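Local coordinates for protein 2-Keto-3-deoxy-(6-phospho-)gluconate aldolase (Thermoproteus tenax, PDB 2R91) that is an aldolase of the dihydrodipicolinate synthetase family, a (beta/alpha)8-barrel enzyme whose assembly contains four chains, at residues V69-A72 against E78-A81; Y85-G90 against S119-P124. All coordinates share one frame; numbering follows the deposited sequence.

Contact 1 of 2, residues V69-A72 against E78-A81; sequences VQVA and EAIA
Val71 has its chi1 at -57°, which places CG1 anti to its own carbonyl carbon and CG2 between that carbon and the backbone N; of the two methyls, CG2 is the one that comes closer to Ala79, lying 4.3 Å from Ala79 CB. The pair joins the loop just after strand 67-70 to the first turn of helix 76-88 in a beta-alpha-beta unit of the TIM barrel. Their backbones come close, with 5.0 Å between Val71 CA and Ala79 CA, and the single methyl of alanine suits such an approach: Ala79 CB rests 3.4 Å from Val71 O. The same carbonyl oxygen is met by a CA-H...O contact, Ala79 CA to Val71 O at 3.3 Å. Water 1 also donates to Val71 O over 2.7 Å and reaches Glu78 O by a weak bond. Beside this, Gln70 curls its amide forward, toward the residue two places on, and Gln70 OE1 accepts from Ala72 N at 3.1 Å, with the donor tilted 29° from the carbonyl plane; Leu97 N is a second donor to that oxygen. Tyr113 and Leu117 of helix 107-120 pack on Ala79. Across this buried junction, apolar contact and a CH...O approach are joined by a water held firmly at Val71 O and weakly at Glu78 O, which gives the polar Val71 O a strong partner where Ala79 brings C-H groups to it.

Contact 2 of 2, residues Y85-G90 against S119-P124; sequences YAESRG and SAVSIP
Glu87, in the last turn of helix 76-88, reaches across to Val121, Ser122 and Ile123, which lead from helix 107-120 into strand 125-129 of the (beta/alpha)8 barrel. Just past Glu87 the helix ends in a Schellman motif at Gly90, whose positive phi of 90° suits glycine, since a CB there would collide with the carbonyl O of Arg89. Val121 comes first: its CB lies 3.6 Å from Glu87 OE2, while its side chain also touches Ala83, one turn before Glu87 in helix 76-88, so a branched apolar residue suits a place against that helix. At Ser122 the contact becomes polar. Ser122 N donates to the syn lone pair of Glu87 OE2 at 2.8 Å, and the serine hydroxyl shares water 2 with the other carboxylate oxygen, Glu87 OE1, at this surface site. Ile123 N is the second donor to Glu87 OE2, at 3.1 Å and nearly along the C-O axis; two successive amides thus grip one oxygen and fix where the carboxylate sits. A glutamate suits this place because its chain runs out almost straight, with CG anti to the backbone N (chi1 -179°) and CD anti to CA (chi2 178°), far enough to meet the neighbouring loop. Ile123, followed by Pro124 with its backbone hydrogen bond to Val94, packs on Val94 and lies alongside the glutamate methylenes, its CD1 3.8 Å from Glu87 CB.

From the N terminus, the chain leaves strand 67-70 and soon closes contact 1 against the beginning of helix 76-88. Contact 2 opens farther along that helix, in its last turns, and closes only after strand 93-96 and helix 107-120 have been traversed, just before strand 125-129. The two loops follow in series and neither nest nor cross. Contact 1 binds the loop after strand 67-70 to the helix that follows it, whereas contact 2 ties that helix to the exit from the next one. Their centres are about 10 Å apart and they touch directly: Val69 CG2 packs on Ala86 CB, and Ile80 CG2 on Ala120 CB. Helix 76-88 takes part in both contacts.

Contact 1 of 2, residues V69-A72 against E78-A81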
# COMPACT_ATOMS: atom_id res chain seq x y z
N VAL A 69 17.06 25.94 3.19
CA VAL A 69 15.68 26.34 2.99
C VAL A 69 14.97 25.37 2.02
O VAL A 69 15.46 25.09 0.92
CB VAL A 69 15.55 27.83 2.47
CG1 VAL A 69 14.09 28.25 2.33
CG2 VAL A 69 16.29 28.79 3.41
N GLN A 70 13.83 24.86 2.48
CA GLN A 70 12.91 24.00 1.71
C GLN A 70 12.08 24.90 0.79
O GLN A 70 11.36 25.76 1.29
CB GLN A 70 11.92 23.26 2.65
CG GLN A 70 10.48 22.95 1.95
CD GLN A 70 10.87 21.93 1.12
OE1 GLN A 70 10.48 21.74 -0.03
NE2 GLN A 70 11.92 21.31 1.64
N VAL A 71 12.13 24.69 -0.52
CA VAL A 71 11.53 25.66 -1.45
C VAL A 71 10.31 25.19 -2.28
O VAL A 71 9.76 25.95 -3.10
CB VAL A 71 12.62 26.23 -2.40
CG1 VAL A 71 13.76 26.88 -1.59
CG2 VAL A 71 13.15 25.14 -3.36
N ALA A 72 9.85 23.94 -2.09
CA ALA A 72 8.86 23.40 -3.01
C ALA A 72 7.58 24.25 -3.07
O ALA A 72 7.11 24.76 -2.07
CB ALA A 72 8.47 21.98 -2.64
N GLU A 78 7.60 29.62 -8.29
CA GLU A 78 7.81 30.06 -6.91
C GLU A 78 8.98 29.37 -6.20
O GLU A 78 9.63 29.96 -5.33
CB GLU A 78 6.55 29.90 -6.07
CG GLU A 78 5.44 30.80 -6.57
CD GLU A 78 4.24 30.78 -5.67
OE1 GLU A 78 4.01 29.80 -4.92
OE2 GLU A 78 3.49 31.76 -5.75
N ALA A 79 9.21 28.11 -6.54
CA ALA A 79 10.34 27.35 -6.01
C ALA A 79 11.64 27.97 -6.50
O ALA A 79 12.58 28.18 -5.74
CB ALA A 79 10.21 25.85 -6.45
N ILE A 80 11.71 28.27 -7.79
CA ILE A 80 12.88 28.98 -8.35
C ILE A 80 13.11 30.35 -7.71
O ILE A 80 14.22 30.68 -7.32
CB ILE A 80 12.72 29.14 -9.88
CG1 ILE A 80 12.86 27.78 -10.58
CG2 ILE A 80 13.74 30.13 -10.43
CD1 ILE A 80 12.19 27.77 -11.93
N ALA A 81 12.06 31.15 -7.60
CA ALA A 81 12.20 32.47 -7.00
C ALA A 81 12.70 32.38 -5.55
O ALA A 81 13.56 33.16 -5.13
CB ALA A 81 10.87 33.20 -7.04
O HOH W 1 8.54 28.32 -3.12

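Contact 2 of 2, residues Y85-G90 against S119-P124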
# COMPACT_ATOMS: atom_id res chain seq x y z
N TYR A 85 16.19 33.69 -3.66
CA TYR A 85 16.09 34.51 -2.45
C TYR A 85 16.90 33.92 -1.28
O TYR A 85 17.67 34.63 -0.60
CB TYR A 85 14.63 34.66 -2.02
CG TYR A 85 14.42 35.65 -0.90
CD1 TYR A 85 14.57 37.03 -1.13
CD2 TYR A 85 14.11 35.23 0.39
CE1 TYR A 85 14.42 37.95 -0.13
CE2 TYR A 85 13.93 36.15 1.41
CZ TYR A 85 14.09 37.52 1.13
OH TYR A 85 13.92 38.46 2.09
N ALA A 86 16.71 32.62 -1.04
CA ALA A 86 17.43 31.92 0.03
C ALA A 86 18.94 32.05 -0.18
O ALA A 86 19.70 32.35 0.75
CB ALA A 86 17.02 30.45 0.07
N GLU A 87 19.38 31.82 -1.40
CA GLU A 87 20.80 31.97 -1.72
C GLU A 87 21.32 33.38 -1.41
O GLU A 87 22.42 33.53 -0.86
CB GLU A 87 21.04 31.63 -3.18
CG GLU A 87 22.52 31.73 -3.56
CD GLU A 87 22.73 31.34 -4.99
OE1 GLU A 87 22.18 32.02 -5.87
OE2 GLU A 87 23.38 30.33 -5.26
N SER A 88 20.53 34.39 -1.71
CA SER A 88 20.96 35.79 -1.48
C SER A 88 21.01 36.09 0.01
O SER A 88 21.81 36.93 0.46
CB SER A 88 20.03 36.78 -2.17
OG SER A 88 18.80 36.92 -1.47
N ARG A 89 20.18 35.38 0.78
CA ARG A 89 20.17 35.53 2.24
C ARG A 89 21.24 34.69 2.96
O ARG A 89 21.34 34.71 4.18
CB ARG A 89 18.76 35.25 2.80
CG ARG A 89 17.72 36.24 2.30
CD ARG A 89 18.05 37.62 2.84
NE ARG A 89 17.10 38.68 2.51
CZ ARG A 89 17.26 39.56 1.52
NH1 ARG A 89 18.30 39.48 0.72
NH2 ARG A 89 16.36 40.51 1.32
N GLY A 90 22.07 33.99 2.20
CA GLY A 90 23.19 33.28 2.77
C GLY A 90 22.92 31.83 3.21
O GLY A 90 23.69 31.27 3.99
N SER A 119 19.56 24.77 -11.93
CA SER A 119 20.04 25.83 -12.84
C SER A 119 19.88 27.20 -12.25
O SER A 119 20.58 28.14 -12.66
CB SER A 119 19.26 25.81 -14.15
OG SER A 119 19.51 24.62 -14.85
N ALA A 120 18.95 27.34 -11.31
CA ALA A 120 18.59 28.62 -10.71
C ALA A 120 19.62 29.16 -9.71
O ALA A 120 19.65 30.36 -9.43
CB ALA A 120 17.20 28.52 -10.05
N VAL A 121 20.42 28.29 -9.12
CA VAL A 121 21.31 28.71 -8.04
C VAL A 121 22.67 28.05 -8.16
O VAL A 121 22.84 27.06 -8.89
CB VAL A 121 20.72 28.34 -6.62
CG1 VAL A 121 19.39 29.10 -6.35
CG2 VAL A 121 20.51 26.81 -6.48
N SER A 122 23.63 28.57 -7.41
CA SER A 122 24.98 28.02 -7.34
C SER A 122 25.18 27.15 -6.11
O SER A 122 25.99 26.23 -6.14
CB SER A 122 26.00 29.17 -7.30
OG SER A 122 25.83 29.96 -8.47
N ILE A 123 24.47 27.47 -5.03
CA ILE A 123 24.58 26.65 -3.81
C ILE A 123 23.98 25.25 -4.08
O ILE A 123 23.21 25.07 -5.02
CB ILE A 123 23.92 27.35 -2.60
CG1 ILE A 123 22.43 27.67 -2.87
CG2 ILE A 123 24.69 28.61 -2.21
CD1 ILE A 123 21.70 28.18 -1.63
N PRO A 124 24.36 24.24 -3.27
CA PRO A 124 23.88 22.86 -3.44
C PRO A 124 22.35 22.76 -3.35
O PRO A 124 21.73 23.45 -2.53
CB PRO A 124 24.50 22.13 -2.25
CG PRO A 124 25.70 22.96 -1.87
CD PRO A 124 25.27 24.38 -2.12
O HOH W 2 24.29 32.05 -8.20